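Side-chain contacts in hypothetical protein (Porphyromonas gingivalis W83, PDB 2P3P), which is of unknown function but belongs to the DUF3256 family, can bind a magnesium ion and is probably associated with a membrane: residues Leu24-Met29 with Thr72-Glu77; Arg14-Met19 with Val78-Leu83; Pro134-Asp137 with Ala142-Ala145. One frame throughout, in Å; residues are numbered along the deposited sequence.

Contact 1 (Leu24-Met29 with Thr72-Glu77); sequences LPIVTM and TSTVGE
The hairpin loop between antiparallel strands 67-72 and 77-84 is met at the surface by one apolar side chain, I26, from the loop that joins helix 11-18 to helix 29-39. I26 does nearly all the touching on its side and uses both branches. Its CG2, anti to the backbone N, crosses the side chain of T72 at about a right angle and comes to 3.4 Å from T72 CG2, closer than carbon atoms usually pack. The longer branch, ending in CD1, also passes near T72 CG2 and goes on to V75. There I26 CD1 meets V75 CG2 tip to tip at 3.8 Å, so I26 touches the loop at T72 and at V75. I26 also packs on V59 of strand 58-64, and the chain is bent just before it: P25 is the centre of an inverse gamma turn, with I26 N bonded to L24 O at 3.0 Å.

T72 has a double role. With chi1 at 73°, its methyl is turned to I26 while its hydroxyl looks into the hairpin. That oxygen accepts weak bonds from the backbone N atoms of T74 and V75. G76, with a positive phi of 89°, leads the chain into strand 77-84. Its carbonyl oxygen takes two donors from one residue: T72 N at 3.1 Å, and T72 OG1, which gives its proton to a lone pair of G76 O in the carbonyl plane at 2.8 Å.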
# COMPACT_ATOMS: atom_id res chain seq x y z
N LEU A 24 -7.50 -8.09 10.84
CA LEU A 24 -6.29 -7.31 11.13
C LEU A 24 -6.04 -7.14 12.64
O LEU A 24 -6.36 -6.10 13.23
CB LEU A 24 -6.40 -5.96 10.41
CG LEU A 24 -5.16 -5.07 10.31
CD1 LEU A 24 -4.21 -5.62 9.31
CD2 LEU A 24 -5.59 -3.63 9.94
N PRO A 25 -5.43 -8.16 13.27
CA PRO A 25 -5.19 -8.26 14.71
C PRO A 25 -3.95 -7.53 15.21
O PRO A 25 -3.09 -8.11 15.90
CB PRO A 25 -5.07 -9.76 14.92
CG PRO A 25 -4.44 -10.25 13.70
CD PRO A 25 -4.99 -9.39 12.58
N ILE A 26 -3.87 -6.25 14.81
CA ILE A 26 -2.83 -5.32 15.23
C ILE A 26 -3.10 -4.80 16.62
O ILE A 26 -2.16 -4.59 17.42
CB ILE A 26 -2.76 -4.14 14.20
CG1 ILE A 26 -2.42 -4.70 12.82
CG2 ILE A 26 -1.77 -3.06 14.65
CD1 ILE A 26 -1.36 -5.69 12.85
N VAL A 27 -4.37 -4.56 16.89
CA VAL A 27 -4.89 -4.22 18.21
C VAL A 27 -6.10 -5.09 18.43
O VAL A 27 -6.67 -5.65 17.47
CB VAL A 27 -5.30 -2.71 18.36
CG1 VAL A 27 -4.09 -1.74 18.29
CG2 VAL A 27 -6.40 -2.29 17.35
N THR A 28 -6.55 -5.21 19.67
CA THR A 28 -7.77 -6.00 19.94
C THR A 28 -8.99 -5.22 19.50
O THR A 28 -8.91 -4.01 19.26
CB THR A 28 -7.92 -6.34 21.45
OG1 THR A 28 -7.99 -5.12 22.19
CG2 THR A 28 -6.76 -7.19 21.96
N MSE A 29 -10.14 -5.90 19.44
CA MSE A 29 -11.39 -5.24 19.03
C MSE A 29 -11.71 -4.11 20.03
O MSE A 29 -12.07 -2.99 19.65
CB MSE A 29 -12.53 -6.25 18.99
CG MSE A 29 -13.90 -5.66 18.73
SE MSE A 29 -13.96 -4.89 16.92
CE MSE A 29 -14.69 -6.38 15.95
N THR A 72 2.94 -0.12 12.37
CA THR A 72 3.13 -1.20 13.33
C THR A 72 4.58 -1.62 13.36
O THR A 72 5.34 -1.38 12.41
CB THR A 72 2.34 -2.47 12.95
OG1 THR A 72 2.95 -3.13 11.82
CG2 THR A 72 0.88 -2.15 12.68
N SER A 73 4.94 -2.33 14.42
CA SER A 73 6.28 -2.90 14.53
C SER A 73 6.37 -4.31 13.93
O SER A 73 7.43 -4.91 13.91
CB SER A 73 6.72 -2.95 16.00
OG SER A 73 5.76 -3.58 16.83
N THR A 74 5.25 -4.85 13.45
CA THR A 74 5.24 -6.26 13.01
C THR A 74 5.10 -6.35 11.49
O THR A 74 6.04 -6.74 10.77
CB THR A 74 4.08 -7.00 13.69
OG1 THR A 74 2.87 -6.29 13.43
CG2 THR A 74 4.29 -7.08 15.19
N VAL A 75 3.93 -5.91 11.01
CA VAL A 75 3.58 -6.03 9.59
C VAL A 75 3.90 -4.78 8.75
O VAL A 75 3.68 -4.74 7.52
CB VAL A 75 2.09 -6.34 9.43
CG1 VAL A 75 1.77 -7.70 10.04
CG2 VAL A 75 1.25 -5.24 10.08
N GLY A 76 4.40 -3.74 9.39
CA GLY A 76 4.72 -2.51 8.70
C GLY A 76 3.52 -1.56 8.66
O GLY A 76 2.76 -1.47 9.63
N GLU A 77 3.42 -0.82 7.57
CA GLU A 77 2.34 0.16 7.37
C GLU A 77 1.10 -0.48 6.77
O GLU A 77 1.19 -1.23 5.81
CB GLU A 77 2.80 1.25 6.40
CG GLU A 77 1.72 2.25 6.12
CD GLU A 77 2.19 3.35 5.22
OE1 GLU A 77 2.27 3.07 3.99
OE2 GLU A 77 2.47 4.44 5.73

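Contact 2 (Arg14-Met19 with Val78-Leu83); sequences RCFLAM and VFMRIL
C15 is the first residue of the segment to touch the strand. It points from helix 11-18 toward residues 78-83, and its SG lies 4.3 Å from CD1 of I82, a loose apolar contact. F16, the next in line, does not start out toward the strand, but with CG anti to the backbone N (chi1 -172°) the ring swings over to M80, a selenomethionine. F16 CD1 is 4.1 Å from M80 SE. This is a Met-aromatic contact: the selenium sits 5.3 Å from the centre of the F16 ring, 67° off the ring normal, and the two side chains cross at about a right angle.

Three residues further on the segment reaches M19, also a selenomethionine. It points toward the strand, and its SE comes to 4.1 Å from CE of M80. M80 therefore meets both partners with its outer end, the selenium on F16 and the terminal methyl on M19. Its chi1 of 69° sets CG between the backbone N and carbonyl carbon, and a bend at chi3 turns CE to M19. The pack is apolar throughout, with no hydrogen bond joining the two segments.

Helix 11-18 thus lies against one face of the seven-stranded antiparallel sheet, over strand 77-84. F16 and M80 both reach I68 of strand 67-72, and M80 also rests on V94 of strand 90-98. Helix 29-39 adds C36 beside F16, while R32 from that helix bonds to M19 O, and W114 bonds to C15 O and packs on M19.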
# COMPACT_ATOMS: atom_id res chain seq x y z
N ARG A 14 -17.27 3.53 9.63
CA ARG A 14 -18.17 2.40 9.86
C ARG A 14 -17.46 1.07 9.67
O ARG A 14 -17.53 0.18 10.51
CB ARG A 14 -19.36 2.46 8.92
CG ARG A 14 -20.19 3.73 9.06
CD ARG A 14 -21.65 3.47 8.77
NE ARG A 14 -21.91 3.18 7.36
CZ ARG A 14 -21.96 4.09 6.38
NH1 ARG A 14 -21.76 5.39 6.65
NH2 ARG A 14 -22.21 3.71 5.13
N CYS A 15 -16.77 0.93 8.55
CA CYS A 15 -16.07 -0.32 8.20
C CYS A 15 -14.95 -0.63 9.18
O CYS A 15 -14.78 -1.79 9.60
CB CYS A 15 -15.54 -0.24 6.77
SG CYS A 15 -16.81 -0.15 5.53
N PHE A 16 -14.19 0.40 9.54
CA PHE A 16 -13.11 0.26 10.51
C PHE A 16 -13.60 -0.21 11.87
O PHE A 16 -12.99 -1.09 12.53
CB PHE A 16 -12.40 1.60 10.70
CG PHE A 16 -11.17 1.51 11.52
CD1 PHE A 16 -10.11 0.74 11.11
CD2 PHE A 16 -11.03 2.26 12.69
CE1 PHE A 16 -8.93 0.68 11.84
CE2 PHE A 16 -9.85 2.22 13.42
CZ PHE A 16 -8.81 1.41 13.00
N LEU A 17 -14.71 0.35 12.33
CA LEU A 17 -15.25 -0.01 13.62
C LEU A 17 -15.73 -1.49 13.60
O LEU A 17 -15.57 -2.20 14.59
CB LEU A 17 -16.41 0.90 13.97
CG LEU A 17 -16.11 2.33 14.39
CD1 LEU A 17 -17.39 3.14 14.44
CD2 LEU A 17 -15.42 2.36 15.76
N ALA A 18 -16.32 -1.91 12.49
CA ALA A 18 -16.85 -3.29 12.35
C ALA A 18 -15.89 -4.32 11.74
O ALA A 18 -16.26 -5.47 11.48
CB ALA A 18 -18.15 -3.26 11.56
N MSE A 19 -14.64 -3.94 11.50
CA MSE A 19 -13.65 -4.86 10.95
C MSE A 19 -13.39 -5.97 11.99
O MSE A 19 -13.17 -5.68 13.15
CB MSE A 19 -12.36 -4.09 10.66
CG MSE A 19 -11.22 -4.89 10.04
SE MSE A 19 -9.68 -3.73 9.80
CE MSE A 19 -9.37 -3.39 11.69
N VAL A 78 -0.07 -0.13 7.32
CA VAL A 78 -1.37 -0.46 6.74
C VAL A 78 -2.09 0.83 6.43
O VAL A 78 -2.31 1.67 7.33
CB VAL A 78 -2.21 -1.30 7.75
CG1 VAL A 78 -3.72 -1.51 7.25
CG2 VAL A 78 -1.53 -2.56 8.12
N PHE A 79 -2.46 0.99 5.15
CA PHE A 79 -3.13 2.19 4.69
C PHE A 79 -4.41 1.72 4.02
O PHE A 79 -4.38 0.84 3.19
CB PHE A 79 -2.25 2.95 3.72
CG PHE A 79 -2.87 4.21 3.23
CD1 PHE A 79 -2.80 5.37 4.01
CD2 PHE A 79 -3.53 4.25 2.01
CE1 PHE A 79 -3.38 6.59 3.56
CE2 PHE A 79 -4.11 5.45 1.56
CZ PHE A 79 -4.05 6.60 2.34
N MSE A 80 -5.54 2.26 4.44
CA MSE A 80 -6.80 1.79 3.89
C MSE A 80 -7.72 2.93 3.56
O MSE A 80 -7.71 4.00 4.23
CB MSE A 80 -7.51 0.83 4.85
CG MSE A 80 -8.01 1.48 6.08
SE MSE A 80 -9.02 0.22 7.23
CE MSE A 80 -7.52 -0.83 7.79
N ARG A 81 -8.52 2.69 2.53
CA ARG A 81 -9.44 3.70 1.98
C ARG A 81 -10.60 2.98 1.34
O ARG A 81 -10.43 1.85 0.92
CB ARG A 81 -8.77 4.53 0.89
CG ARG A 81 -7.74 5.48 1.38
CD ARG A 81 -7.48 6.61 0.40
NE ARG A 81 -8.65 7.48 0.29
CZ ARG A 81 -8.91 8.20 -0.77
NH1 ARG A 81 -8.14 8.12 -1.84
NH2 ARG A 81 -9.98 8.98 -0.78
N ILE A 82 -11.74 3.66 1.21
CA ILE A 82 -12.86 3.25 0.38
C ILE A 82 -12.60 3.76 -1.05
O ILE A 82 -12.19 4.88 -1.27
CB ILE A 82 -14.22 3.86 0.88
CG1 ILE A 82 -14.50 3.41 2.28
CG2 ILE A 82 -15.42 3.32 0.07
CD1 ILE A 82 -14.78 1.94 2.35
N LEU A 83 -12.94 2.93 -2.02
CA LEU A 83 -12.95 3.28 -3.44
C LEU A 83 -14.33 2.96 -4.00
O LEU A 83 -15.00 1.97 -3.62
CB LEU A 83 -11.89 2.51 -4.23
CG LEU A 83 -10.43 2.61 -3.81
CD1 LEU A 83 -9.56 1.63 -4.60
CD2 LEU A 83 -9.99 4.04 -3.97

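Contact 3 (Pro134-Asp137 with Ala142-Ala145); sequences PHTD and AYQA
A single hydroxyl, OG of S140, links D137 to Y143: it is hydrogen-bonded to D137 O and to Y143 N, so the loop before helix 141-146 is tied to the first turn of that helix. The direct touch is between the same two residues. D137 O lies 3.5 Å from CB of Y143 and 4.0 Å from its CG, approaching the base of the ring obliquely. Y143 CG is anti to the backbone N (chi1 -177°), which sends the ring toward T136. There CG2 of T136 meets Y143 CD1 at 4.3 Å, again obliquely. The polar groups of the two loop residues are engaged nearby: T136 OG1 bonds to L133 O, and D137 OD1 to the backbone N of Q139. F187 packs against both T136 and the Y143 ring, the two ring planes at about 55°. The side chain of Y143 is about 11 Å from that of S149, which binds magnesium in a structure of this protein, although none is bound to this chain here. Because D137 O has its polar partner in S140 OG, its touch on Y143 CB adds packing but no direct polar bond, and the polar tie between loop and helix runs through the intervening serine.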
# COMPACT_ATOMS: atom_id res chain seq x y z
N PRO A 134 14.07 4.51 -21.47
CA PRO A 134 14.01 4.31 -22.92
C PRO A 134 15.23 3.61 -23.49
O PRO A 134 16.35 3.73 -22.94
CB PRO A 134 13.86 5.74 -23.48
CG PRO A 134 13.28 6.53 -22.35
CD PRO A 134 13.82 5.91 -21.10
N HIS A 135 15.01 2.85 -24.57
CA HIS A 135 16.08 2.23 -25.38
C HIS A 135 16.81 1.14 -24.67
O HIS A 135 17.93 0.78 -25.03
CB HIS A 135 17.13 3.29 -25.85
CG HIS A 135 16.57 4.33 -26.75
ND1 HIS A 135 17.32 5.41 -27.20
CD2 HIS A 135 15.34 4.48 -27.29
CE1 HIS A 135 16.57 6.16 -27.98
NE2 HIS A 135 15.37 5.63 -28.04
N THR A 136 16.21 0.57 -23.62
CA THR A 136 16.91 -0.48 -22.89
C THR A 136 17.27 -1.66 -23.78
O THR A 136 16.40 -2.19 -24.46
CB THR A 136 16.06 -0.94 -21.72
OG1 THR A 136 16.07 0.13 -20.77
CG2 THR A 136 16.66 -2.23 -21.14
N ASP A 137 18.55 -2.05 -23.77
CA ASP A 137 19.06 -3.19 -24.54
C ASP A 137 19.20 -4.40 -23.62
O ASP A 137 20.07 -4.46 -22.74
CB ASP A 137 20.41 -2.83 -25.19
CG ASP A 137 20.98 -3.95 -26.03
OD1 ASP A 137 20.28 -4.99 -26.21
OD2 ASP A 137 22.10 -3.78 -26.56
N ALA A 142 25.49 -4.19 -19.24
CA ALA A 142 24.86 -3.70 -18.00
C ALA A 142 23.62 -4.51 -17.61
O ALA A 142 23.48 -4.90 -16.47
CB ALA A 142 24.52 -2.21 -18.13
N TYR A 143 22.73 -4.77 -18.56
CA TYR A 143 21.55 -5.55 -18.29
C TYR A 143 21.87 -6.98 -17.86
O TYR A 143 21.32 -7.46 -16.85
CB TYR A 143 20.60 -5.54 -19.49
CG TYR A 143 19.31 -6.28 -19.26
CD1 TYR A 143 18.15 -5.61 -18.86
CD2 TYR A 143 19.22 -7.64 -19.50
CE1 TYR A 143 16.96 -6.31 -18.69
CE2 TYR A 143 18.04 -8.33 -19.30
CZ TYR A 143 16.92 -7.65 -18.94
OH TYR A 143 15.78 -8.37 -18.79
N GLN A 144 22.74 -7.66 -18.62
CA GLN A 144 23.11 -9.04 -18.33
C GLN A 144 23.80 -9.21 -16.97
O GLN A 144 23.54 -10.21 -16.25
CB GLN A 144 23.94 -9.65 -19.51
CG GLN A 144 23.03 -9.91 -20.71
CD GLN A 144 23.74 -10.22 -22.07
OE1 GLN A 144 24.94 -9.96 -22.26
NE2 GLN A 144 22.97 -10.80 -23.01
N ALA A 145 24.59 -8.21 -16.57
CA ALA A 145 25.26 -8.22 -15.28
C ALA A 145 24.28 -8.03 -14.11
O ALA A 145 24.47 -8.59 -13.03
CB ALA A 145 26.39 -7.16 -15.25

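In the fold
Contacts 1 and 2 belong to one region, with centres 14 Å apart. Both involve strand 77-84 or the hairpin leading into it, and both are made by the chain around helix 11-18 and the loop that follows. Along the sequence, both segments of contact 1 fall between those of contact 2, and they touch directly: L24 packs on M19 and V78, and M29 on M19. Together they pack the N-terminal helix and the loop after it against the seven-stranded sheet. Contact 3 comes later in the chain, about 40 Å from contact 1 and 42 Å from contact 2 between centres, on the opposite side of the molecule, where the loop before helix 141-146 packs on that helix.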